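Local coordinates for acetyltransferase, GNAT family (Streptococcus pneumoniae, PDB 2I79) that transfers the acetyl group of acetyl coenzyme A, as a GNAT-family acetyltransferase, to an acceptor that the structure alone does not show, at the interface of chains A and B. Coordinates in Å, arbitrary orientation; residue numbers count along the deposited sequence, not the author numbering. Chains: chain A/B, Acetyltransferase, GNAT family.

Contact 1: the interface of chains A and B. Residues chain A 30, 32-35, 156; chain B 81-83.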
loop_
_atom_site.group_PDB
_atom_site.type_symbol
_atom_site.label_atom_id
_atom_site.label_comp_id
_atom_site.label_asym_id
_atom_site.label_seq_id
_atom_site.Cartn_x
_atom_site.Cartn_y
_atom_site.Cartn_z
ATOM N N ASP A 30 -8.543 7.960 -16.406
ATOM C CA ASP A 30 -7.767 8.365 -15.224
ATOM C C ASP A 30 -8.380 7.806 -13.910
ATOM O O ASP A 30 -8.264 8.416 -12.850
ATOM C CB ASP A 30 -7.575 9.893 -15.203
ATOM C CG ASP A 30 -8.879 10.660 -15.307
ATOM O OD1 ASP A 30 -9.965 10.034 -15.422
ATOM O OD2 ASP A 30 -8.807 11.915 -15.249
ATOM N N THR A 32 -7.445 4.976 -12.395
ATOM C CA THR A 32 -6.441 4.314 -11.572
ATOM C C THR A 32 -5.170 5.147 -11.515
ATOM O O THR A 32 -5.105 6.222 -12.084
ATOM C CB THR A 32 -6.132 2.902 -12.108
ATOM O OG1 THR A 32 -5.275 2.980 -13.261
ATOM C CG2 THR A 32 -7.453 2.173 -12.447
ATOM N N SER A 33 -4.167 4.660 -10.811
ATOM C CA SER A 33 -2.932 5.430 -10.624
ATOM C C SER A 33 -2.093 5.478 -11.910
ATOM O O SER A 33 -1.221 6.342 -12.055
ATOM C CB SER A 33 -2.138 4.864 -9.453
ATOM O OG SER A 33 -1.791 3.518 -9.767
ATOM N N LEU A 34 -2.390 4.565 -12.842
ATOM C CA LEU A 34 -1.907 4.666 -14.232
ATOM C C LEU A 34 -2.302 6.005 -14.847
ATOM O O LEU A 34 -3.453 6.452 -14.721
ATOM C CB LEU A 34 -2.470 3.537 -15.084
ATOM C CG LEU A 34 -2.041 2.073 -14.792
ATOM C CD1 LEU A 34 -2.809 1.129 -15.739
ATOM C CD2 LEU A 34 -0.532 1.868 -14.910
ATOM N N ASP A 35 -1.342 6.638 -15.500
ATOM C CA ASP A 35 -1.550 7.867 -16.253
ATOM C C ASP A 35 -0.776 7.847 -17.557
ATOM O O ASP A 35 -0.246 6.811 -17.952
ATOM C CB ASP A 35 -1.221 9.115 -15.411
ATOM C CG ASP A 35 0.267 9.302 -15.116
ATOM O OD1 ASP A 35 1.169 8.734 -15.760
ATOM O OD2 ASP A 35 0.541 10.074 -14.198
ATOM N N ILE A 156 -6.410 14.262 -9.852
ATOM C CA ILE A 156 -6.687 14.185 -11.299
ATOM C C ILE A 156 -6.652 15.557 -11.965
ATOM O O ILE A 156 -6.681 16.582 -11.295
ATOM C CB ILE A 156 -8.074 13.502 -11.636
ATOM C CG1 ILE A 156 -9.246 14.250 -10.990
ATOM C CG2 ILE A 156 -8.090 12.021 -11.249
ATOM C CD1 ILE A 156 -10.608 13.929 -11.624
ATOM N N ARG B 81 3.949 8.284 -8.478
ATOM C CA ARG B 81 2.972 8.598 -9.521
ATOM C C ARG B 81 2.103 9.794 -9.135
ATOM O O ARG B 81 1.774 9.971 -7.968
ATOM C CB ARG B 81 2.062 7.402 -9.794
ATOM C CG ARG B 81 2.766 6.243 -10.418
ATOM C CD ARG B 81 1.781 5.166 -10.848
ATOM N NE ARG B 81 2.496 3.926 -11.170
ATOM C CZ ARG B 81 2.823 3.520 -12.396
ATOM N NH1 ARG B 81 2.493 4.230 -13.459
ATOM N NH2 ARG B 81 3.494 2.390 -12.556
ATOM N N LYS B 82 1.721 10.579 -10.137
ATOM C CA LYS B 82 1.057 11.856 -9.923
ATOM C C LYS B 82 -0.319 11.687 -9.250
ATOM O O LYS B 82 -0.774 12.592 -8.558
ATOM C CB LYS B 82 0.904 12.644 -11.250
ATOM C CG LYS B 82 2.118 12.529 -12.207
ATOM C CD LYS B 82 2.238 13.682 -13.269
ATOM C CE LYS B 82 3.209 13.284 -14.474
ATOM N NZ LYS B 82 2.634 13.651 -15.836
ATOM N N ARG B 83 -0.970 10.541 -9.492
ATOM C CA ARG B 83 -2.273 10.207 -8.895
ATOM C C ARG B 83 -2.235 10.297 -7.357
ATOM O O ARG B 83 -3.172 10.780 -6.745
ATOM C CB ARG B 83 -2.731 8.802 -9.344
ATOM C CG ARG B 83 -4.196 8.445 -8.998
ATOM C CD ARG B 83 -5.186 9.175 -9.927
ATOM N NE ARG B 83 -5.026 8.722 -11.311
ATOM C CZ ARG B 83 -4.690 9.477 -12.358
ATOM N NH1 ARG B 83 -4.543 8.903 -13.533
ATOM N NH2 ARG B 83 -4.547 10.787 -12.272
#
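B:Arg83 reaches into a loop of chain A and meets the backbone carbonyls of A:Thr32 and A:Leu34. CG of B:Arg83 stands anti to the backbone N (chi1 -169°). The chain then bends at chi2 and chi3, which sets the guanidinium with its NE/NH1 side toward the A:Thr32 carbonyl. NE gives a nearly straight hydrogen bond to O of A:Thr32, at 2.6 Å and 164° at the hydrogen. The oxygen lies in the guanidinium plane, but NE sits above the carbonyl plane and not on a lone pair. NH1 adds weak bonds to the same oxygen and to O of A:Leu34, the latter at 2.9 Å. Another carbonyl, O of A:Asp30, lies over one guanidinium face, toward its rim. The aliphatic part of B:Arg83 is used too: CB packs on CA of A:Ser33 at 3.6 Å. Nearby, B:Arg81 runs extended from CG to NE. Its CD lies 3.4 Å from O of A:Ser33, and its side chain runs alongside that of A:Leu34, pointing the same way. A:Asp35 and B:Lys82 cross at about a right angle. Their charged ends do not touch, though the carboxylates of A:Asp30 and A:Asp35 may favour the basic segment at longer range. OD2 of A:Asp35, a carboxylate oxygen, instead meets the B:Lys82 chain at CG, 3.5 Å away.

Contact 2: the interface of chains A and B. Residues chain A 152-155, 161; chain B 82-83, 86.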
loop_
_atom_site.group_PDB
_atom_site.type_symbol
_atom_site.label_atom_id
_atom_site.label_comp_id
_atom_site.label_asym_id
_atom_site.label_seq_id
_atom_site.Cartn_x
_atom_site.Cartn_y
_atom_site.Cartn_z
ATOM N N ARG A 152 -8.969 13.229 -0.748
ATOM C CA ARG A 152 -7.714 13.336 -1.457
ATOM C C ARG A 152 -7.064 11.973 -1.673
ATOM O O ARG A 152 -5.861 11.872 -1.680
ATOM C CB ARG A 152 -6.737 14.280 -0.736
ATOM C CG ARG A 152 -7.352 15.601 -0.350
ATOM C CD ARG A 152 -6.365 16.555 0.206
ATOM N NE ARG A 152 -7.000 17.858 0.397
ATOM C CZ ARG A 152 -6.453 18.913 1.000
ATOM N NH1 ARG A 152 -5.237 18.857 1.523
ATOM N NH2 ARG A 152 -7.152 20.040 1.105
ATOM N N GLY A 153 -7.848 10.923 -1.841
ATOM C CA GLY A 153 -7.303 9.621 -2.175
ATOM C C GLY A 153 -6.629 9.589 -3.543
ATOM O O GLY A 153 -5.797 8.733 -3.815
ATOM N N ALA A 154 -7.010 10.518 -4.408
ATOM C CA ALA A 154 -6.495 10.587 -5.763
ATOM C C ALA A 154 -6.457 12.049 -6.231
ATOM O O ALA A 154 -7.292 12.895 -5.815
ATOM C CB ALA A 154 -7.372 9.770 -6.686
ATOM N N TYR A 155 -5.506 12.304 -7.127
ATOM C CA TYR A 155 -5.307 13.595 -7.757
ATOM C C TYR A 155 -5.522 13.455 -9.269
ATOM O O TYR A 155 -4.901 12.593 -9.901
ATOM C CB TYR A 155 -3.883 14.033 -7.451
ATOM C CG TYR A 155 -3.479 15.352 -8.029
ATOM C CD1 TYR A 155 -2.572 15.425 -9.095
ATOM C CD2 TYR A 155 -3.965 16.529 -7.496
ATOM C CE1 TYR A 155 -2.192 16.646 -9.628
ATOM C CE2 TYR A 155 -3.597 17.763 -8.020
ATOM C CZ TYR A 155 -2.703 17.816 -9.080
ATOM O OH TYR A 155 -2.345 19.057 -9.583
ATOM N N PHE A 161 -8.418 17.229 -6.475
ATOM C CA PHE A 161 -8.459 16.109 -5.536
ATOM C C PHE A 161 -9.830 15.469 -5.454
ATOM O O PHE A 161 -10.843 16.152 -5.429
ATOM C CB PHE A 161 -8.032 16.559 -4.147
ATOM C CG PHE A 161 -6.611 16.997 -4.090
ATOM C CD1 PHE A 161 -5.601 16.065 -4.007
ATOM C CD2 PHE A 161 -6.282 18.350 -4.109
ATOM C CE1 PHE A 161 -4.305 16.460 -3.955
ATOM C CE2 PHE A 161 -4.987 18.745 -4.037
ATOM C CZ PHE A 161 -3.991 17.799 -3.973
ATOM N N LYS B 82 1.721 10.579 -10.137
ATOM C CA LYS B 82 1.057 11.856 -9.923
ATOM C C LYS B 82 -0.319 11.687 -9.250
ATOM O O LYS B 82 -0.774 12.592 -8.558
ATOM C CB LYS B 82 0.904 12.644 -11.250
ATOM C CG LYS B 82 2.118 12.529 -12.207
ATOM C CD LYS B 82 2.238 13.682 -13.269
ATOM C CE LYS B 82 3.209 13.284 -14.474
ATOM N NZ LYS B 82 2.634 13.651 -15.836
ATOM N N ARG B 83 -0.970 10.541 -9.492
ATOM C CA ARG B 83 -2.273 10.207 -8.895
ATOM C C ARG B 83 -2.235 10.297 -7.357
ATOM O O ARG B 83 -3.172 10.780 -6.745
ATOM C CB ARG B 83 -2.731 8.802 -9.344
ATOM C CG ARG B 83 -4.196 8.445 -8.998
ATOM C CD ARG B 83 -5.186 9.175 -9.927
ATOM N NE ARG B 83 -5.026 8.722 -11.311
ATOM C CZ ARG B 83 -4.690 9.477 -12.358
ATOM N NH1 ARG B 83 -4.543 8.903 -13.533
ATOM N NH2 ARG B 83 -4.547 10.787 -12.272
ATOM N N HIS B 86 1.073 13.020 -3.554
ATOM C CA HIS B 86 0.734 13.941 -2.471
ATOM C C HIS B 86 0.320 13.236 -1.199
ATOM O O HIS B 86 -0.004 13.899 -0.223
ATOM C CB HIS B 86 -0.426 14.818 -2.903
ATOM C CG HIS B 86 -1.681 14.043 -3.183
ATOM N ND1 HIS B 86 -2.696 13.911 -2.264
ATOM C CD2 HIS B 86 -2.057 13.320 -4.259
ATOM C CE1 HIS B 86 -3.660 13.178 -2.780
ATOM N NE2 HIS B 86 -3.291 12.796 -3.985
#
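The short strand 154-156 of chain A, the loop just before it and strand 160-170 meet a loop of chain B that carries B:Lys82, B:Arg83 and B:His86. A:Tyr155 and B:Arg83 are joined by a pair of hydrogen bonds. The backbone N of A:Tyr155 donates to O of B:Arg83 at 2.8 Å, in the carbonyl plane and on a lone pair. In return, NH2 of B:Arg83 donates to O of A:Tyr155 at 3.0 Å. This second bond is fairly straight, 166° at the hydrogen, and lies in both the carbonyl and the guanidinium planes. Backbone and side chain of one arginine thus grip both backbone polar groups of A:Tyr155. The NH2 bond, together with the NE bond to A:Thr32, should help fix the guanidinium's rotation. With CG anti to the backbone N (chi1 180°), the ring of A:Tyr155 brings CD1 to 3.4 Å from O of B:Lys82, which sits off the ring plane.

B:His86 packs against A:Tyr155 and A:Phe161, beside the chain A loop at A:Arg152. A:Phe161 turns its edge to the imidazole face, with the ring planes at 70°. CE1 of A:Phe161 stands over the centre of the imidazole and is 3.5 Å from ND1. Within chain A, A:Tyr155 and the chain of A:Arg152 flank opposite faces of the phenyl ring, which should hold its tilt. CB of A:Tyr155 touches the imidazole of B:His86 at CD2, 3.7 Å away. NE2 of B:His86 makes a weak hydrogen bond to O of B:Arg83, at 3.4 Å, which may help place the imidazole on its own loop. The site joins backbone and guanidinium hydrogen bonds to aromatic packing. It probably helps hold the two copies of the acetyltransferase together as a two-fold dimer, if the deposited assembly is the biological one.

The C-alpha centres of contact 1 and contact 2 lie about 8 Å apart. Both use B:Lys82 and B:Arg83, so they form one continuous patch. A single loop of chain B bridges two parts of chain A: the loop around A:Thr32 in contact 1 and the strand region around A:Tyr155 in contact 2. A:Ile156, in contact 1, belongs to the same strand 154-156 as A:Tyr155. The two-fold symmetry repeats the patch with the chains exchanged. It therefore occurs twice in the deposited assembly, and would help hold a dimer if that assembly is the biological one.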